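Local coordinates for thioesterase (Streptomyces sp. WAC02707, PDB 6VAP), which probably hydrolyses thioester-bound acyl groups on the carrier proteins of borrelidin biosynthesis, as an editing type II thioesterase, at residues S36-H41 against G60-R65; L141-L146 against M169-I174. All coordinates share one frame; numbering follows the deposited sequence.

Read from the N terminus, strand 26-30 leads into the loop of 36-41, and contact 1 is closed when the chain, after helix 41-47 and strand 52-56, returns at 60-65. It thus joins two loops that follow neighbouring parallel strands. Contact 2 comes later: segments 141-146 and 169-174 meet across 22 intervening residues, of which 152-165 are not modelled. The two closures follow in series, neither nested nor crossed, and their centres are about 17 Å apart. They nevertheless meet, since Gly60 O lies 3.1 Å from Ala173 CB; helix 167-182 therefore links the loops beside the sheet to the outlying helix 143-149.

Contact 1 (S36-H41 against G60-R65); sequences SATFYH and GRQDRR
Ser36 and Gln62, the two residues whose surface is most buried by the contact, meet with the serine set against the flat carboxamide. Ser36 CB is 3.4 Å from Gln62 NE2 and 3.5 Å from Gln62 OE1, and it lies over one face of the amide, about 3.1 Å above the plane of that group. Beyond CG the glutamine chain is extended, which carries the amide past Ser36 to Thr38. There Gln62 NE2 donates to Thr38 OG1 at 3.1 Å with an N-H...O angle of 164°, and the acceptor lies in the amide plane. Gln62 OE1 is taken by Gln57, so both ends of the amide are held and its rotation is fixed.

Arg61 adds its aliphatic part: Ser36 OG rests 3.7 Å from Arg61 CG. Bends at chi2 and chi3 lead the guanidinium away from this packing to a salt bridge with Asp177 and to the carbonyls of Gly35 and Pro59.

Gln62 and Asp63 occupy the two central positions of a type II' turn, evident from the backbone angles of Gln62 (phi 53°, psi -121°) together with the 2.8 Å bond from Arg64 N to Arg61 O. This turn and the 3-10 segment 37-39 follow adjacent parallel strands, a pairing of strand-end loops that fits the alpha/beta hydrolase fold.

Contact 2 (L141-L146 against M169-I174); sequences LSDEEL and MALPAI
Leu146 and Leu171 reach toward each other tip to tip, and this leucine pair is the apolar centre of the contact. The branch of Leu146 that leads is CD2, 3.7 Å from Leu171 CG, while Leu146 CG itself stands 4.0 Å from Leu171 CD1. Leu146 holds its CG anti to the backbone N (chi1 -173°), extending the side chain across the gap between the helices. Its partner offers a fork: CG and CD1 of Leu171 pack on Leu146, while CD2 touches both Leu146 and Asp143.

Asp143 approaches that second methyl obliquely. Its OD1 is 3.1 Å from Leu171 CD2, tight for an oxygen against a methyl, and both side chains have a first torsion away from a staggered value. The exact closeness is therefore doubtful, although the backbone supports the same placement, with Asp143 O 3.6 Å from Leu171 CD2. The carboxylate is held mainly from outside the contact: OD2 forms a salt bridge with Arg168, one turn before Leu171, and OD1 also has a long, weak ion pair with Arg175.

The contact uses the start of one helix and a kink in the other. Ser142 N-caps helix 143-149, its OG accepting from Glu145 N at 2.9 Å and 168°, so Asp143 sits in the first turn. In the facing helix Pro172 has no N-H to give, and Ala173 N has just a weak bond to Ala170 O in place of the regular one.

Leu171 also packs on Val147 of helix 143-149 and on Leu150 just beyond its end. Both helices fall between strands 120-124 and 196-201, consistent with the lid inserted at this place in related thioesterases; helix 167-182 lies between helix 143-149 and the loop carrying Arg61 and Arg65.

Contact 1 (S36-H41 against G60-R65)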
ATOM      1  N   SER A  36       7.801   0.498   6.956  1.00 21.64           N
ATOM      2  CA  SER A  36       7.576   1.788   7.589  1.00 28.58           C
ATOM      3  C   SER A  36       7.397   2.843   6.511  1.00 22.91           C
ATOM      4  O   SER A  36       7.671   2.595   5.327  1.00 24.37           O
ATOM      5  CB  SER A  36       8.738   2.177   8.515  1.00 32.33           C
ATOM      6  OG  SER A  36       8.998   1.149   9.461  1.00 35.76           O
ATOM      7  N   ALA A  37       6.936   4.028   6.947  1.00 25.35           N
ATOM      8  CA  ALA A  37       6.762   5.135   6.016  1.00 27.70           C
ATOM      9  C   ALA A  37       8.061   5.513   5.324  1.00 26.20           C
ATOM     10  O   ALA A  37       8.031   5.972   4.172  1.00 20.32           O
ATOM     11  CB  ALA A  37       6.190   6.346   6.733  1.00 28.40           C
ATOM     12  N   THR A  38       9.202   5.350   6.009  1.00 33.58           N
ATOM     13  CA  THR A  38      10.482   5.711   5.410  1.00 43.61           C
ATOM     14  C   THR A  38      10.761   4.916   4.139  1.00 34.54           C
ATOM     15  O   THR A  38      11.592   5.331   3.322  1.00 33.73           O
ATOM     16  CB  THR A  38      11.617   5.494   6.420  1.00 38.83           C
ATOM     17  OG1 THR A  38      11.482   4.206   7.041  1.00 29.39           O
ATOM     18  CG2 THR A  38      11.588   6.550   7.485  1.00 42.72           C
ATOM     19  N   PHE A  39      10.120   3.756   3.978  1.00 26.72           N
ATOM     20  CA  PHE A  39      10.291   2.965   2.762  1.00 27.37           C
ATOM     21  C   PHE A  39       9.991   3.786   1.510  1.00 25.24           C
ATOM     22  O   PHE A  39      10.597   3.572   0.451  1.00 24.52           O
ATOM     23  CB  PHE A  39       9.371   1.747   2.824  1.00 23.05           C
ATOM     24  CG  PHE A  39       9.361   0.931   1.575  1.00 30.44           C
ATOM     25  CD1 PHE A  39      10.392   0.038   1.300  1.00 34.38           C
ATOM     26  CD2 PHE A  39       8.309   1.013   0.688  1.00 27.16           C
ATOM     27  CE1 PHE A  39      10.366  -0.726   0.152  1.00 28.26           C
ATOM     28  CE2 PHE A  39       8.290   0.248  -0.444  1.00 28.86           C
ATOM     29  CZ  PHE A  39       9.314  -0.606  -0.731  1.00 41.96           C
ATOM     30  N   TYR A  40       9.073   4.745   1.602  1.00 21.39           N
ATOM     31  CA  TYR A  40       8.667   5.535   0.443  1.00 22.89           C
ATOM     32  C   TYR A  40       9.425   6.844   0.268  1.00 30.27           C
ATOM     33  O   TYR A  40       9.046   7.663  -0.576  1.00 24.93           O
ATOM     34  CB  TYR A  40       7.184   5.808   0.523  1.00 20.59           C
ATOM     35  CG  TYR A  40       6.365   4.582   0.206  1.00 19.11           C
ATOM     36  CD1 TYR A  40       6.326   4.083  -1.082  1.00 16.07           C
ATOM     37  CD2 TYR A  40       5.612   3.938   1.196  1.00 22.52           C
ATOM     38  CE1 TYR A  40       5.533   2.940  -1.406  1.00 31.55           C
ATOM     39  CE2 TYR A  40       4.884   2.796   0.908  1.00 22.06           C
ATOM     40  CZ  TYR A  40       4.840   2.313  -0.375  1.00 28.01           C
ATOM     41  OH  TYR A  40       4.070   1.252  -0.691  1.00 17.83           O
ATOM     42  N   HIS A  41      10.508   7.039   1.007  1.00 32.52           N
ATOM     43  CA  HIS A  41      11.311   8.243   0.806  1.00 36.37           C
ATOM     44  C   HIS A  41      11.814   8.388  -0.628  1.00 24.00           C
ATOM     45  O   HIS A  41      11.733   9.500  -1.180  1.00 33.61           O
ATOM     46  CB  HIS A  41      12.490   8.251   1.787  1.00 39.61           C
ATOM     47  CG  HIS A  41      12.804   9.604   2.342  1.00 44.83           C
ATOM     48  ND1 HIS A  41      12.935   9.844   3.694  1.00 48.71           N
ATOM     49  CD2 HIS A  41      13.027  10.785   1.721  1.00 54.36           C
ATOM     50  CE1 HIS A  41      13.227  11.120   3.879  1.00 52.35           C
ATOM     51  NE2 HIS A  41      13.293  11.710   2.699  1.00 58.54           N
ATOM     52  N   GLY A  60       3.274   0.931  15.915  1.00 29.49           N
ATOM     53  CA  GLY A  60       4.109  -0.151  16.368  1.00 28.43           C
ATOM     54  C   GLY A  60       5.514  -0.176  15.815  1.00 33.66           C
ATOM     55  O   GLY A  60       6.269  -1.093  16.147  1.00 34.73           O
ATOM     56  N   ARG A  61       5.902   0.791  14.999  1.00 35.53           N
ATOM     57  CA  ARG A  61       7.224   0.798  14.397  1.00 27.36           C
ATOM     58  C   ARG A  61       7.872   2.165  14.549  1.00 40.74           C
ATOM     59  O   ARG A  61       7.192   3.196  14.544  1.00 41.73           O
ATOM     60  CB  ARG A  61       7.158   0.418  12.913  1.00 30.01           C
ATOM     61  CG  ARG A  61       6.440   1.449  12.049  1.00 38.79           C
ATOM     62  CD  ARG A  61       5.568   0.751  11.015  1.00 27.68           C
ATOM     63  NE  ARG A  61       4.537  -0.052  11.660  1.00 43.19           N
ATOM     64  CZ  ARG A  61       4.131  -1.235  11.230  1.00 34.05           C
ATOM     65  NH1 ARG A  61       4.642  -1.741  10.122  1.00 28.53           N
ATOM     66  NH2 ARG A  61       3.179  -1.883  11.898  1.00 34.18           N
ATOM     67  N   GLN A  62       9.201   2.153  14.679  1.00 44.06           N
ATOM     68  CA  GLN A  62       9.992   3.375  14.758  1.00 48.26           C
ATOM     69  C   GLN A  62       9.449   4.291  15.845  1.00 33.43           C
ATOM     70  O   GLN A  62       9.437   3.917  17.016  1.00 39.97           O
ATOM     71  CB  GLN A  62      10.029   4.074  13.400  1.00 40.74           C
ATOM     72  CG  GLN A  62      10.575   3.174  12.272  1.00 45.16           C
ATOM     73  CD  GLN A  62      10.552   3.870  10.918  1.00 43.94           C
ATOM     74  OE1 GLN A  62       9.749   4.760  10.682  1.00 39.60           O
ATOM     75  NE2 GLN A  62      11.444   3.458  10.023  1.00 47.77           N
ATOM     76  N   ASP A  63       9.042   5.507  15.489  1.00 31.96           N
ATOM     77  CA  ASP A  63       8.597   6.463  16.492  1.00 33.35           C
ATOM     78  C   ASP A  63       7.270   6.045  17.103  1.00 36.82           C
ATOM     79  O   ASP A  63       6.916   6.565  18.164  1.00 37.59           O
ATOM     80  CB  ASP A  63       8.461   7.857  15.877  1.00 53.52           C
ATOM     81  CG  ASP A  63       7.447   7.889  14.748  1.00 43.83           C
ATOM     82  OD1 ASP A  63       7.720   7.298  13.687  1.00 36.63           O
ATOM     83  OD2 ASP A  63       6.387   8.500  14.934  1.00 41.52           O
ATOM     84  N   ARG A  64       6.524   5.136  16.459  1.00 38.89           N
ATOM     85  CA  ARG A  64       5.276   4.607  17.006  1.00 32.28           C
ATOM     86  C   ARG A  64       5.451   3.248  17.698  1.00 31.59           C
ATOM     87  O   ARG A  64       4.467   2.528  17.898  1.00 36.43           O
ATOM     88  CB  ARG A  64       4.235   4.491  15.890  1.00 41.05           C
ATOM     89  CG  ARG A  64       4.032   5.757  15.087  1.00 31.89           C
ATOM     90  CD  ARG A  64       2.814   5.663  14.237  1.00 33.01           C
ATOM     91  NE  ARG A  64       1.594   5.787  15.026  1.00 31.39           N
ATOM     92  CZ  ARG A  64       0.355   5.809  14.543  1.00 29.65           C
ATOM     93  NH1 ARG A  64       0.128   5.636  13.251  1.00 30.32           N
ATOM     94  NH2 ARG A  64      -0.673   5.927  15.384  1.00 48.86           N
ATOM     95  N   ARG A  65       6.682   2.869  18.050  1.00 44.58           N
ATOM     96  CA  ARG A  65       6.908   1.534  18.599  1.00 53.13           C
ATOM     97  C   ARG A  65       6.127   1.323  19.889  1.00 52.20           C
ATOM     98  O   ARG A  65       5.690   0.205  20.175  1.00 48.55           O
ATOM     99  CB  ARG A  65       8.402   1.307  18.833  1.00 56.88           C
ATOM    100  CG  ARG A  65       8.873  -0.070  18.421  1.00 88.52           C
ATOM    101  CD  ARG A  65      10.386  -0.208  18.559  1.00112.62           C
ATOM    102  NE  ARG A  65      11.046  -0.331  17.258  1.00126.75           N
ATOM    103  CZ  ARG A  65      11.855   0.584  16.727  1.00138.55           C
ATOM    104  NH1 ARG A  65      12.125   1.712  17.378  1.00145.13           N
ATOM    105  NH2 ARG A  65      12.400   0.371  15.535  1.00140.84           N
TER

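Contact 2 (L141-L146 against M169-I174)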
ATOM      1  N   LEU A 141       3.649 -18.148  14.003  1.00 34.48           N
ATOM      2  CA  LEU A 141       4.907 -18.791  14.364  1.00 42.74           C
ATOM      3  C   LEU A 141       5.443 -18.276  15.697  1.00 48.94           C
ATOM      4  O   LEU A 141       5.160 -17.154  16.117  1.00 45.36           O
ATOM      5  CB  LEU A 141       5.958 -18.550  13.287  1.00 39.86           C
ATOM      6  CG  LEU A 141       5.616 -19.001  11.867  1.00 49.71           C
ATOM      7  CD1 LEU A 141       6.481 -18.261  10.858  1.00 40.36           C
ATOM      8  CD2 LEU A 141       5.783 -20.494  11.746  1.00 47.92           C
ATOM      9  N   SER A 142       6.217 -19.123  16.370  1.00 49.60           N
ATOM     10  CA  SER A 142       6.909 -18.715  17.579  1.00 51.21           C
ATOM     11  C   SER A 142       7.846 -17.550  17.279  1.00 51.01           C
ATOM     12  O   SER A 142       8.202 -17.282  16.127  1.00 47.26           O
ATOM     13  CB  SER A 142       7.714 -19.880  18.154  1.00 48.66           C
ATOM     14  OG  SER A 142       8.978 -19.976  17.531  1.00 49.00           O
ATOM     15  N   ASP A 143       8.246 -16.848  18.341  1.00 59.42           N
ATOM     16  CA  ASP A 143       9.169 -15.731  18.173  1.00 57.90           C
ATOM     17  C   ASP A 143      10.390 -16.151  17.359  1.00 53.33           C
ATOM     18  O   ASP A 143      10.798 -15.461  16.419  1.00 48.85           O
ATOM     19  CB  ASP A 143       9.590 -15.191  19.541  1.00 67.81           C
ATOM     20  CG  ASP A 143       8.759 -13.998  19.988  1.00 75.00           C
ATOM     21  OD1 ASP A 143       8.260 -13.242  19.129  1.00 75.20           O
ATOM     22  OD2 ASP A 143       8.607 -13.809  21.215  1.00 77.60           O
ATOM     23  N   GLU A 144      10.936 -17.303  17.711  1.00 60.87           N
ATOM     24  CA  GLU A 144      12.152 -17.874  17.103  1.00 76.70           C
ATOM     25  C   GLU A 144      11.863 -18.328  15.676  1.00 60.56           C
ATOM     26  O   GLU A 144      12.684 -18.071  14.816  1.00 51.29           O
ATOM     27  CB  GLU A 144      12.666 -18.989  18.013  1.00105.00           C
ATOM     28  CG  GLU A 144      14.121 -18.838  18.389  1.00119.46           C
ATOM     29  CD  GLU A 144      14.511 -17.427  18.770  1.00127.19           C
ATOM     30  OE1 GLU A 144      13.889 -16.918  19.711  1.00129.46           O
ATOM     31  OE2 GLU A 144      15.395 -16.829  18.083  1.00128.75           O
ATOM     32  N   GLU A 145      10.747 -19.012  15.456  1.00 51.60           N
ATOM     33  CA  GLU A 145      10.370 -19.464  14.126  1.00 52.28           C
ATOM     34  C   GLU A 145       9.982 -18.282  13.252  1.00 49.24           C
ATOM     35  O   GLU A 145      10.095 -18.354  12.023  1.00 39.81           O
ATOM     36  CB  GLU A 145       9.225 -20.473  14.217  1.00 68.25           C
ATOM     37  CG  GLU A 145       9.638 -21.821  14.801  1.00 80.96           C
ATOM     38  CD  GLU A 145       8.479 -22.804  14.877  1.00 88.72           C
ATOM     39  OE1 GLU A 145       8.638 -23.864  15.527  1.00 90.39           O
ATOM     40  OE2 GLU A 145       7.406 -22.514  14.292  1.00 85.20           O
ATOM     41  N   LEU A 146       9.519 -17.195  13.874  1.00 43.25           N
ATOM     42  CA  LEU A 146       9.165 -15.996  13.127  1.00 45.17           C
ATOM     43  C   LEU A 146      10.395 -15.370  12.501  1.00 39.97           C
ATOM     44  O   LEU A 146      10.438 -15.132  11.289  1.00 46.68           O
ATOM     45  CB  LEU A 146       8.471 -14.996  14.057  1.00 50.05           C
ATOM     46  CG  LEU A 146       7.864 -13.739  13.442  1.00 58.70           C
ATOM     47  CD1 LEU A 146       7.217 -13.996  12.108  1.00 56.39           C
ATOM     48  CD2 LEU A 146       6.839 -13.147  14.407  1.00 60.92           C
ATOM     49  N   MET A 169      12.265  -5.967  19.293  1.00 65.04           N
ATOM     50  CA  MET A 169      11.530  -4.713  19.411  1.00 66.81           C
ATOM     51  C   MET A 169      10.557  -4.530  18.254  1.00 50.65           C
ATOM     52  O   MET A 169       9.469  -3.975  18.439  1.00 54.29           O
ATOM     53  CB  MET A 169      12.508  -3.538  19.461  1.00 81.50           C
ATOM     54  CG  MET A 169      12.547  -2.814  20.794  1.00 96.38           C
ATOM     55  SD  MET A 169      13.537  -1.307  20.690  1.00112.12           S
ATOM     56  CE  MET A 169      15.153  -1.966  20.377  1.00122.89           C
ATOM     57  N   ALA A 170      10.921  -4.995  17.060  1.00 54.89           N
ATOM     58  CA  ALA A 170      10.092  -4.826  15.873  1.00 53.09           C
ATOM     59  C   ALA A 170       9.179  -6.016  15.617  1.00 42.64           C
ATOM     60  O   ALA A 170       8.205  -5.885  14.861  1.00 37.16           O
ATOM     61  CB  ALA A 170      10.984  -4.600  14.652  1.00 61.18           C
ATOM     62  N   LEU A 171       9.455  -7.167  16.232  1.00 46.17           N
ATOM     63  CA  LEU A 171       8.684  -8.365  15.911  1.00 51.37           C
ATOM     64  C   LEU A 171       7.200  -8.201  16.194  1.00 36.37           C
ATOM     65  O   LEU A 171       6.385  -8.602  15.347  1.00 42.95           O
ATOM     66  CB  LEU A 171       9.255  -9.560  16.673  1.00 49.42           C
ATOM     67  CG  LEU A 171       9.309 -10.871  15.883  1.00 60.59           C
ATOM     68  CD1 LEU A 171      10.185 -10.750  14.647  1.00 61.94           C
ATOM     69  CD2 LEU A 171       9.806 -12.000  16.779  1.00 63.76           C
ATOM     70  N   PRO A 172       6.784  -7.646  17.333  1.00 49.70           N
ATOM     71  CA  PRO A 172       5.339  -7.472  17.557  1.00 40.26           C
ATOM     72  C   PRO A 172       4.653  -6.723  16.435  1.00 34.13           C
ATOM     73  O   PRO A 172       3.517  -7.058  16.078  1.00 32.34           O
ATOM     74  CB  PRO A 172       5.278  -6.702  18.888  1.00 49.60           C
ATOM     75  CG  PRO A 172       6.555  -7.047  19.587  1.00 47.49           C
ATOM     76  CD  PRO A 172       7.587  -7.240  18.503  1.00 51.22           C
ATOM     77  N   ALA A 173       5.313  -5.710  15.869  1.00 47.16           N
ATOM     78  CA  ALA A 173       4.720  -4.969  14.760  1.00 42.08           C
ATOM     79  C   ALA A 173       4.712  -5.795  13.477  1.00 37.38           C
ATOM     80  O   ALA A 173       3.734  -5.757  12.716  1.00 33.97           O
ATOM     81  CB  ALA A 173       5.475  -3.660  14.541  1.00144.64           C
ATOM     82  N   ILE A 174       5.779  -6.560  13.225  1.00 29.45           N
ATOM     83  CA  ILE A 174       5.806  -7.419  12.044  1.00 27.80           C
ATOM     84  C   ILE A 174       4.739  -8.504  12.146  1.00 27.02           C
ATOM     85  O   ILE A 174       4.004  -8.765  11.193  1.00 25.17           O
ATOM     86  CB  ILE A 174       7.206  -8.026  11.865  1.00 29.47           C
ATOM     87  CG1 ILE A 174       8.259  -6.897  11.698  1.00 30.69           C
ATOM     88  CG2 ILE A 174       7.234  -8.987  10.685  1.00 30.65           C
ATOM     89  CD1 ILE A 174       9.677  -7.378  11.800  1.00 37.05           C
TER